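Local coordinates for pollen-specific leucine-rich repeat extensin-like protein 1 (Arabidopsis thaliana, PDB 6TME), which probably binds RALF signalling peptides in the cell wall of pollen and pollen tubes through its leucine-rich repeat domain, at residues Asp146-Arg151 with Phe168-Tyr173; Phe193-Arg198 with Val214-His219; Leu44-Ile49 with Leu114-Ala119. One frame throughout, in Å; residues are numbered along the deposited sequence.

Interaction 1: residues Asp146-Arg151 with Phe168-Tyr173; sequences DVSNNR and FLDIRY. With SO4 (sulfate ion), chain H.
Neighbouring turns of a leucine-rich repeat solenoid join where Asp-146 and Asp-170 form a parallel beta bridge. The backbone pairing begins with Val-147 N to Asp-170 O (2.9 Å) and resumes past the strands with Asn-149 N to Arg-172 O, so the two chains stay in step through the bends that follow. Both aspartates close an Asx turn: OD1 of Asp-146 accepts from Ser-148 N, and OD1 of Asp-170 from Arg-172 N. Their side chains lie side by side and point the same way, with carboxylate planes 12° apart. Asp-146 OD1 takes a second bond on its syn lone pair, from Ser-148 OG at 2.6 Å. The syn lone pair of Asp-170 OD2 receives Arg-172 NE at 2.8 Å, a salt bridge with the carboxylate close to the guanidinium plane. Arg-172 CG sits between its own backbone N and carbonyl carbon (chi1 76°), 3.6 Å from Ser-148 CB, while Arg-172 NH1 reaches the backbone of another protein chain. An alanine in place of Asp-170 would probably leave Arg-172 N and NE without their acceptor in this pair of turns and the guanidinium less firmly positioned for that partner. The carboxylates approach to 3.6 Å (Asp-146 OD1 to Asp-170 OD2); a water donating to both OD2 atoms, together with the arginine, is likely to offset their repulsion and favour the charged state of both.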
loop_
_atom_site.group_PDB
_atom_site.type_symbol
_atom_site.label_atom_id
_atom_site.label_comp_id
_atom_site.label_asym_id
_atom_site.label_seq_id
_atom_site.Cartn_x
_atom_site.Cartn_y
_atom_site.Cartn_z
ATOM N N ASP A 146 11.365 0.756 2.545
ATOM C CA ASP A 146 10.756 0.628 1.227
ATOM C C ASP A 146 11.630 -0.346 0.454
ATOM O O ASP A 146 12.704 0.032 -0.033
ATOM C CB ASP A 146 10.644 1.981 0.524
ATOM C CG ASP A 146 10.009 1.880 -0.873
ATOM O OD1 ASP A 146 9.476 0.800 -1.231
ATOM O OD2 ASP A 146 10.058 2.891 -1.616
ATOM N N VAL A 147 11.184 -1.599 0.380
ATOM C CA VAL A 147 11.813 -2.595 -0.474
ATOM C C VAL A 147 10.929 -2.931 -1.679
ATOM O O VAL A 147 11.062 -3.996 -2.270
ATOM C CB VAL A 147 12.199 -3.850 0.329
ATOM C CG1 VAL A 147 13.346 -3.498 1.344
ATOM C CG2 VAL A 147 10.991 -4.447 1.057
ATOM N N SER A 148 10.051 -2.010 -2.081
ATOM C CA SER A 148 9.129 -2.284 -3.178
ATOM C C SER A 148 9.872 -2.580 -4.481
ATOM O O SER A 148 10.929 -2.005 -4.766
ATOM C CB SER A 148 8.179 -1.103 -3.374
ATOM O OG SER A 148 8.883 0.082 -3.695
ATOM N N ASN A 149 9.322 -3.515 -5.259
ATOM C CA ASN A 149 9.769 -3.820 -6.622
ATOM C C ASN A 149 11.193 -4.374 -6.633
ATOM O O ASN A 149 12.103 -3.840 -7.270
ATOM C CB ASN A 149 9.647 -2.599 -7.544
ATOM C CG ASN A 149 9.887 -2.958 -8.988
ATOM O OD1 ASN A 149 9.742 -4.130 -9.380
ATOM N ND2 ASN A 149 10.268 -1.977 -9.790
ATOM N N ASN A 150 11.363 -5.481 -5.924
ATOM C CA ASN A 150 12.649 -6.156 -5.847
ATOM C C ASN A 150 12.410 -7.638 -6.133
ATOM O O ASN A 150 11.406 -8.032 -6.742
ATOM C CB ASN A 150 13.291 -5.874 -4.484
ATOM C CG ASN A 150 14.181 -4.643 -4.514
ATOM O OD1 ASN A 150 15.306 -4.708 -4.998
ATOM N ND2 ASN A 150 13.681 -3.516 -4.003
ATOM N N ARG A 151 13.333 -8.483 -5.681
ATOM C CA ARG A 151 13.240 -9.927 -5.872
ATOM C C ARG A 151 13.214 -10.645 -4.531
ATOM O O ARG A 151 13.758 -11.742 -4.390
ATOM C CB ARG A 151 14.388 -10.439 -6.741
ATOM C CG ARG A 151 14.444 -9.763 -8.119
ATOM C CD ARG A 151 13.348 -10.336 -8.999
ATOM N NE ARG A 151 13.291 -9.702 -10.316
ATOM C CZ ARG A 151 12.370 -8.809 -10.661
ATOM N NH1 ARG A 151 11.444 -8.434 -9.783
ATOM N NH2 ARG A 151 12.375 -8.288 -11.877
ATOM N N PHE A 168 6.272 3.652 7.892
ATOM C CA PHE A 168 6.056 3.441 6.468
ATOM C C PHE A 168 6.702 2.114 6.128
ATOM O O PHE A 168 7.918 1.947 6.311
ATOM C CB PHE A 168 6.674 4.579 5.656
ATOM C CG PHE A 168 6.418 4.507 4.169
ATOM C CD1 PHE A 168 7.123 3.625 3.354
ATOM C CD2 PHE A 168 5.507 5.370 3.577
ATOM C CE1 PHE A 168 6.899 3.608 1.991
ATOM C CE2 PHE A 168 5.291 5.354 2.239
ATOM C CZ PHE A 168 5.981 4.484 1.443
ATOM N N LEU A 169 5.891 1.170 5.666
ATOM C CA LEU A 169 6.348 -0.154 5.272
ATOM C C LEU A 169 5.846 -0.401 3.862
ATOM O O LEU A 169 4.631 -0.499 3.649
ATOM C CB LEU A 169 5.826 -1.210 6.234
ATOM C CG LEU A 169 6.259 -2.661 5.995
ATOM C CD1 LEU A 169 7.751 -2.779 5.839
ATOM C CD2 LEU A 169 5.778 -3.560 7.137
ATOM N N ASP A 170 6.769 -0.490 2.899
ATOM C CA ASP A 170 6.438 -0.846 1.519
ATOM C C ASP A 170 7.176 -2.118 1.096
ATOM O O ASP A 170 8.385 -2.090 0.868
ATOM C CB ASP A 170 6.760 0.303 0.567
ATOM C CG ASP A 170 6.087 0.133 -0.796
ATOM O OD1 ASP A 170 5.774 -1.025 -1.146
ATOM O OD2 ASP A 170 5.877 1.137 -1.519
ATOM N N ILE A 171 6.446 -3.226 0.957
ATOM C CA ILE A 171 6.993 -4.477 0.446
ATOM C C ILE A 171 6.319 -4.907 -0.850
ATOM O O ILE A 171 6.505 -6.039 -1.297
ATOM C CB ILE A 171 6.910 -5.597 1.498
ATOM C CG1 ILE A 171 5.432 -5.915 1.806
ATOM C CG2 ILE A 171 7.670 -5.190 2.786
ATOM C CD1 ILE A 171 5.244 -7.125 2.709
ATOM N N ARG A 172 5.558 -4.010 -1.471
ATOM C CA ARG A 172 4.795 -4.328 -2.669
ATOM C C ARG A 172 5.727 -4.754 -3.804
ATOM O O ARG A 172 6.908 -4.379 -3.858
ATOM C CB ARG A 172 3.940 -3.111 -3.083
ATOM C CG ARG A 172 4.738 -1.992 -3.769
ATOM C CD ARG A 172 4.072 -0.605 -3.821
ATOM N NE ARG A 172 5.147 0.362 -4.056
ATOM C CZ ARG A 172 5.478 0.883 -5.238
ATOM N NH1 ARG A 172 4.773 0.620 -6.350
ATOM N NH2 ARG A 172 6.530 1.686 -5.309
ATOM N N TYR A 173 5.190 -5.596 -4.692
ATOM C CA TYR A 173 5.861 -6.009 -5.928
ATOM C C TYR A 173 7.103 -6.856 -5.645
ATOM O O TYR A 173 8.178 -6.643 -6.213
ATOM C CB TYR A 173 6.206 -4.799 -6.798
ATOM C CG TYR A 173 5.088 -4.462 -7.727
ATOM C CD1 TYR A 173 4.790 -5.280 -8.824
ATOM C CD2 TYR A 173 4.301 -3.343 -7.501
ATOM C CE1 TYR A 173 3.723 -4.964 -9.688
ATOM C CE2 TYR A 173 3.271 -3.016 -8.342
ATOM C CZ TYR A 173 2.978 -3.832 -9.429
ATOM O OH TYR A 173 1.940 -3.473 -10.232
HETATM S S SO4 H . 14.871 -9.010 -13.571
HETATM O O1 SO4 H . 15.843 -9.657 -14.428
HETATM O O2 SO4 H . 15.071 -7.574 -13.403
HETATM O O3 SO4 H . 14.957 -9.680 -12.284
HETATM O O4 SO4 H . 13.548 -9.161 -14.168
HETATM O O HOH W 1 7.597 3.049 -2.534
HETATM O O HOH W 2 9.175 -6.959 -8.835
#

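Interaction 2: residues Phe193-Arg198 with Val214-His219; sequences FLNNNR and VVTFAH. With EDO (1,2-ethanediol), chain U.
Phe-193 and Thr-216 form a parallel beta bridge, and beyond it Leu-194 N donates to Thr-216 O (3.0 Å) and Asn-196 N to Ala-218 O (2.8 Å). Thr-216 supplies the polar link between the side chains. With OG1 set between its own backbone N and carbonyl carbon (chi1 67°), the hydroxyl donates to Asn-195 OD1 at 2.8 Å and accepts a weak second bond from Leu-194 N. It also lies at the edge of the Phe-193 ring, near the ring plane and 3.5 Å from CD1. The far end of that ring meets Val-214, whose side chain crosses it at about a right angle, CZ to CG1 at 3.7 Å. Leu-194 and Phe-217 instead run alongside one another, touching through Leu-194 CD1 and Phe-217 CD1 (3.8 Å). Farther on, Asn-195 ND2 gives Asn-196 OD1 a nearly straight bond of 172°, holding the second amide beside His-219. There Asn-196 OD1 lies at the edge of the imidazole, near its plane, 3.5 Å from CD2, the amide and ring planes 60° apart. Asn-195 ND2 has a further partner in the backbone of another protein chain, consistent with this surface being the binding face. Strand 214-216 runs between strands 191-193 and 238-240; Phe-217 meets Phe-241 with nearly parallel rings, and Phe-193 meets Phe-168 of the turn before.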
loop_
_atom_site.group_PDB
_atom_site.type_symbol
_atom_site.label_atom_id
_atom_site.label_comp_id
_atom_site.label_asym_id
_atom_site.label_seq_id
_atom_site.Cartn_x
_atom_site.Cartn_y
_atom_site.Cartn_z
ATOM N N PHE A 193 1.889 -1.000 2.354
ATOM C CA PHE A 193 1.747 -1.426 0.965
ATOM C C PHE A 193 2.130 -2.898 0.883
ATOM O O PHE A 193 3.285 -3.256 1.126
ATOM C CB PHE A 193 2.608 -0.566 0.034
ATOM C CG PHE A 193 2.244 0.899 0.066
ATOM C CD1 PHE A 193 1.144 1.362 -0.622
ATOM C CD2 PHE A 193 2.995 1.810 0.818
ATOM C CE1 PHE A 193 0.792 2.714 -0.595
ATOM C CE2 PHE A 193 2.648 3.160 0.863
ATOM C CZ PHE A 193 1.545 3.614 0.149
ATOM N N LEU A 194 1.158 -3.751 0.566
ATOM C CA LEU A 194 1.388 -5.184 0.425
ATOM C C LEU A 194 1.120 -5.678 -0.985
ATOM O O LEU A 194 1.384 -6.845 -1.269
ATOM C CB LEU A 194 0.504 -5.976 1.398
ATOM C CG LEU A 194 0.417 -5.467 2.830
ATOM C CD1 LEU A 194 -0.810 -6.077 3.483
ATOM C CD2 LEU A 194 1.698 -5.812 3.614
ATOM N N ASN A 195 0.632 -4.818 -1.873
ATOM C CA ASN A 195 0.043 -5.270 -3.119
ATOM C C ASN A 195 1.076 -5.983 -3.980
ATOM O O ASN A 195 2.291 -5.802 -3.822
ATOM C CB ASN A 195 -0.581 -4.098 -3.890
ATOM C CG ASN A 195 0.427 -2.978 -4.207
ATOM O OD1 ASN A 195 0.754 -2.139 -3.360
ATOM N ND2 ASN A 195 0.922 -2.977 -5.435
ATOM N N ASN A 196 0.573 -6.833 -4.880
ATOM C CA ASN A 196 1.398 -7.538 -5.869
ATOM C C ASN A 196 2.466 -8.389 -5.191
ATOM O O ASN A 196 3.672 -8.275 -5.451
ATOM C CB ASN A 196 2.030 -6.560 -6.854
ATOM C CG ASN A 196 1.022 -5.976 -7.805
ATOM O OD1 ASN A 196 0.312 -5.019 -7.471
ATOM N ND2 ASN A 196 0.958 -6.539 -9.005
ATOM N N ASN A 197 1.993 -9.243 -4.296
ATOM C CA ASN A 197 2.815 -10.291 -3.722
ATOM C C ASN A 197 2.060 -11.596 -3.953
ATOM O O ASN A 197 1.215 -11.722 -4.846
ATOM C CB ASN A 197 3.108 -9.969 -2.251
ATOM C CG ASN A 197 4.282 -9.038 -2.107
ATOM O OD1 ASN A 197 5.433 -9.458 -2.253
ATOM N ND2 ASN A 197 4.000 -7.754 -1.889
ATOM N N ARG A 198 2.340 -12.587 -3.129
ATOM C CA ARG A 198 1.593 -13.824 -3.183
ATOM C C ARG A 198 1.067 -14.198 -1.802
ATOM O O ARG A 198 1.000 -15.370 -1.447
ATOM C CB ARG A 198 2.451 -14.932 -3.782
ATOM C CG ARG A 198 2.741 -14.715 -5.253
ATOM C CD ARG A 198 1.462 -14.966 -6.089
ATOM N NE ARG A 198 1.398 -16.348 -6.580
ATOM C CZ ARG A 198 0.530 -16.806 -7.480
ATOM N NH1 ARG A 198 -0.385 -16.004 -8.005
ATOM N NH2 ARG A 198 0.584 -18.076 -7.855
ATOM N N VAL A 214 -3.220 4.742 4.594
ATOM C CA VAL A 214 -3.351 3.997 3.340
ATOM C C VAL A 214 -2.923 2.555 3.570
ATOM O O VAL A 214 -1.871 2.306 4.176
ATOM C CB VAL A 214 -2.532 4.615 2.180
ATOM C CG1 VAL A 214 -1.028 4.751 2.520
ATOM C CG2 VAL A 214 -2.695 3.784 0.910
ATOM N N VAL A 215 -3.742 1.604 3.088
ATOM C CA VAL A 215 -3.431 0.175 3.106
ATOM C C VAL A 215 -3.755 -0.415 1.732
ATOM O O VAL A 215 -4.874 -0.249 1.236
ATOM C CB VAL A 215 -4.228 -0.584 4.190
ATOM C CG1 VAL A 215 -3.767 -2.021 4.228
ATOM C CG2 VAL A 215 -4.119 0.072 5.578
ATOM N N THR A 216 -2.794 -1.116 1.121
ATOM C CA THR A 216 -3.045 -1.831 -0.123
ATOM C C THR A 216 -2.830 -3.331 0.058
ATOM O O THR A 216 -1.808 -3.760 0.623
ATOM C CB THR A 216 -2.177 -1.297 -1.281
ATOM O OG1 THR A 216 -0.782 -1.573 -1.068
ATOM C CG2 THR A 216 -2.401 0.210 -1.461
ATOM N N PHE A 217 -3.823 -4.115 -0.397
ATOM C CA PHE A 217 -3.788 -5.577 -0.475
ATOM C C PHE A 217 -3.862 -6.082 -1.908
ATOM O O PHE A 217 -3.870 -7.304 -2.120
ATOM C CB PHE A 217 -4.979 -6.216 0.259
ATOM C CG PHE A 217 -5.088 -5.881 1.696
ATOM C CD1 PHE A 217 -4.468 -6.679 2.650
ATOM C CD2 PHE A 217 -5.857 -4.807 2.106
ATOM C CE1 PHE A 217 -4.583 -6.386 4.003
ATOM C CE2 PHE A 217 -5.970 -4.497 3.454
ATOM C CZ PHE A 217 -5.328 -5.292 4.407
ATOM N N ALA A 218 -4.003 -5.177 -2.883
ATOM C CA ALA A 218 -4.308 -5.546 -4.263
ATOM C C ALA A 218 -3.386 -6.653 -4.775
ATOM O O ALA A 218 -2.228 -6.747 -4.379
ATOM C CB ALA A 218 -4.182 -4.308 -5.156
ATOM N N HIS A 219 -3.913 -7.500 -5.663
ATOM C CA HIS A 219 -3.122 -8.486 -6.419
ATOM C C HIS A 219 -2.336 -9.425 -5.502
ATOM O O HIS A 219 -1.109 -9.591 -5.606
ATOM C CB HIS A 219 -2.202 -7.789 -7.418
ATOM C CG HIS A 219 -2.949 -6.984 -8.431
ATOM N ND1 HIS A 219 -4.005 -7.499 -9.149
ATOM C CD2 HIS A 219 -2.825 -5.694 -8.818
ATOM C CE1 HIS A 219 -4.488 -6.564 -9.944
ATOM N NE2 HIS A 219 -3.799 -5.456 -9.754
HETATM C C1 EDO U . -2.629 -16.705 -10.988
HETATM O O1 EDO U . -3.780 -16.248 -10.255
HETATM C C2 EDO U . -2.580 -18.233 -11.039
HETATM O O2 EDO U . -2.048 -18.734 -9.804
#

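Interaction 3: residues Leu44-Ile49 with Leu114-Ala119; sequences LKRAYI and LLTDVA. With SO4 (sulfate ion), chain P.
Leu-114 is directed toward the helix of Arg-46, Ala-47 and Ile-49 and makes the broadest apolar contribution of its segment. Its CB lies 3.7 Å from Arg-46 O, and its CD1 meets Ile-49 CG2 at 4.0 Å, the two side chains meeting at a slant. The Arg-46 side chain also comes near this leucine: a bend at its third torsion (chi3 52°) leaves NE 4.1 Å from Leu-114 O. Leu-115 follows as the centre of an inverse gamma turn, and its side chain meets Ala-47. Its CD2 rests 3.7 Å from Ala-47 CA and 3.8 Å from CB, a close approach consistent with the small alanine side chain; Ala-47 also touches Val-94 of strand 92-98. The helix, 43-56, belongs to the N-terminal cap of the leucine-rich repeat domain, so the contact packs the cap onto the loop that leads into strand 120-122. At Thr-116 the arginine arrives across the side chain at about a right angle, OG1 lying at the guanidinium edge. The separation of 2.5 Å between Arg-46 NH2 and Thr-116 OG1 is too short, and the angle too poor, for the pair to be read with confidence. Leu-115 to Val-118 form a type I beta turn, closed by Val-118 N to Leu-115 O at 3.0 Å. Within it Asp-117 OD1 makes a long, weak ion pair with Arg-43 NH1, and its carbonyl oxygen bonds an aromatic side chain of another protein chain. Val-118 turns to Val-94, and Ala-119 enters backbone pairing with Ala-95 and Tyr-143.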
loop_
_atom_site.group_PDB
_atom_site.type_symbol
_atom_site.label_atom_id
_atom_site.label_comp_id
_atom_site.label_asym_id
_atom_site.label_seq_id
_atom_site.Cartn_x
_atom_site.Cartn_y
_atom_site.Cartn_z
ATOM N N LEU A 44 31.556 5.049 12.649
ATOM C CA LEU A 44 31.535 5.054 11.186
ATOM C C LEU A 44 32.287 3.859 10.603
ATOM O O LEU A 44 31.980 3.430 9.489
ATOM C CB LEU A 44 32.088 6.371 10.637
ATOM C CG LEU A 44 31.104 7.548 10.797
ATOM C CD1 LEU A 44 31.729 8.885 10.440
ATOM C CD2 LEU A 44 29.839 7.342 9.973
ATOM N N LYS A 45 33.245 3.304 11.346
ATOM C CA LYS A 45 33.862 2.044 10.966
ATOM C C LYS A 45 32.820 0.931 10.860
ATOM O O LYS A 45 32.842 0.130 9.920
ATOM C CB LYS A 45 34.939 1.693 11.993
ATOM C CG LYS A 45 35.548 0.327 11.799
ATOM C CD LYS A 45 36.745 0.082 12.712
ATOM C CE LYS A 45 37.396 -1.261 12.373
ATOM N NZ LYS A 45 38.282 -1.790 13.447
ATOM N N ARG A 46 31.897 0.875 11.816
ATOM C CA ARG A 46 30.794 -0.072 11.734
ATOM C C ARG A 46 29.975 0.142 10.459
ATOM O O ARG A 46 29.560 -0.825 9.805
ATOM C CB ARG A 46 29.937 0.062 12.985
ATOM C CG ARG A 46 30.447 -0.793 14.130
ATOM C CD ARG A 46 29.897 -0.322 15.440
ATOM N NE ARG A 46 28.440 -0.212 15.392
ATOM C CZ ARG A 46 27.760 0.802 15.920
ATOM N NH1 ARG A 46 28.412 1.773 16.550
ATOM N NH2 ARG A 46 26.434 0.837 15.835
ATOM N N ALA A 47 29.771 1.399 10.056
ATOM C CA ALA A 47 29.072 1.633 8.793
ATOM C C ALA A 47 29.922 1.197 7.614
ATOM O O ALA A 47 29.397 0.646 6.638
ATOM C CB ALA A 47 28.678 3.102 8.638
ATOM N N TYR A 48 31.236 1.447 7.688
ATOM C CA TYR A 48 32.145 1.073 6.610
ATOM C C TYR A 48 32.104 -0.431 6.363
ATOM O O TYR A 48 32.011 -0.882 5.217
ATOM C CB TYR A 48 33.578 1.516 6.944
ATOM C CG TYR A 48 34.606 1.005 5.948
ATOM C CD1 TYR A 48 34.743 1.607 4.699
ATOM C CD2 TYR A 48 35.415 -0.099 6.239
ATOM C CE1 TYR A 48 35.659 1.159 3.787
ATOM C CE2 TYR A 48 36.341 -0.564 5.320
ATOM C CZ TYR A 48 36.456 0.073 4.090
ATOM O OH TYR A 48 37.349 -0.369 3.136
ATOM N N ILE A 49 32.203 -1.219 7.434
ATOM C CA ILE A 49 32.166 -2.675 7.311
ATOM C C ILE A 49 30.833 -3.134 6.703
ATOM O O ILE A 49 30.800 -3.952 5.771
ATOM C CB ILE A 49 32.425 -3.311 8.689
ATOM C CG1 ILE A 49 33.879 -3.056 9.128
ATOM C CG2 ILE A 49 32.079 -4.814 8.681
ATOM C CD1 ILE A 49 34.130 -3.237 10.661
ATOM N N LEU A 114 24.683 -3.672 11.221
ATOM C CA LEU A 114 25.575 -2.740 11.884
ATOM C C LEU A 114 25.170 -1.284 11.672
ATOM O O LEU A 114 25.679 -0.410 12.373
ATOM C CB LEU A 114 27.015 -2.965 11.402
ATOM C CG LEU A 114 27.684 -4.272 11.871
ATOM C CD1 LEU A 114 28.922 -4.556 11.067
ATOM C CD2 LEU A 114 27.998 -4.306 13.376
ATOM N N LEU A 115 24.267 -0.997 10.732
ATOM C CA LEU A 115 23.872 0.381 10.431
ATOM C C LEU A 115 22.838 0.888 11.438
ATOM O O LEU A 115 21.710 1.250 11.091
ATOM C CB LEU A 115 23.336 0.463 9.007
ATOM C CG LEU A 115 24.403 0.171 7.960
ATOM C CD1 LEU A 115 23.802 0.019 6.553
ATOM C CD2 LEU A 115 25.460 1.273 7.990
ATOM N N THR A 116 23.245 0.927 12.709
ATOM C CA THR A 116 22.257 1.057 13.780
ATOM C C THR A 116 21.637 2.441 13.860
ATOM O O THR A 116 20.685 2.625 14.622
ATOM C CB THR A 116 22.864 0.719 15.148
ATOM O OG1 THR A 116 24.047 1.489 15.351
ATOM C CG2 THR A 116 23.200 -0.781 15.267
ATOM N N ASP A 117 22.130 3.413 13.103
ATOM C CA ASP A 117 21.521 4.736 13.116
ATOM C C ASP A 117 20.562 4.963 11.954
ATOM O O ASP A 117 19.978 6.044 11.857
ATOM C CB ASP A 117 22.619 5.814 13.112
ATOM C CG ASP A 117 23.565 5.677 14.305
ATOM O OD1 ASP A 117 23.049 5.609 15.445
ATOM O OD2 ASP A 117 24.806 5.579 14.103
ATOM N N VAL A 118 20.399 3.986 11.063
ATOM C CA VAL A 118 19.592 4.205 9.871
ATOM C C VAL A 118 18.117 4.257 10.249
ATOM O O VAL A 118 17.611 3.398 10.980
ATOM C CB VAL A 118 19.866 3.115 8.825
ATOM C CG1 VAL A 118 18.774 3.111 7.787
ATOM C CG2 VAL A 118 21.190 3.359 8.164
ATOM N N ALA A 119 17.437 5.296 9.792
ATOM C CA ALA A 119 16.001 5.427 9.937
ATOM C C ALA A 119 15.286 5.451 8.603
ATOM O O ALA A 119 14.058 5.258 8.562
ATOM C CB ALA A 119 15.649 6.707 10.709
HETATM S S SO4 P . 37.312 -0.888 16.719
HETATM O O1 SO4 P . 37.494 -1.919 15.703
HETATM O O2 SO4 P . 38.128 0.285 16.406
HETATM O O3 SO4 P . 37.713 -1.427 18.018
HETATM O O4 SO4 P . 35.902 -0.501 16.761
#

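Overall arrangement
Interactions 1 and 2 show one repeated solution in the solenoid, their centres 10 Å apart. They touch directly: Tyr-173 N lies 3.0 Å from Asn-195 O and Leu-169 O 3.1 Å from Phe-193 N, both probable hydrogen bonds, so 168-173 and 193-198 continue the same parallel run of strands. Interaction 3 stands apart at the N-terminal end, its centre about 22 Å from that of interaction 1 and about 31 Å from that of interaction 2, and replaces strand pairing by helix packing. All three have residues within reach of another protein chain, with interactions 1 and 2 offering it the most. Sulfate and ethanediol probably come from the crystallisation liquor.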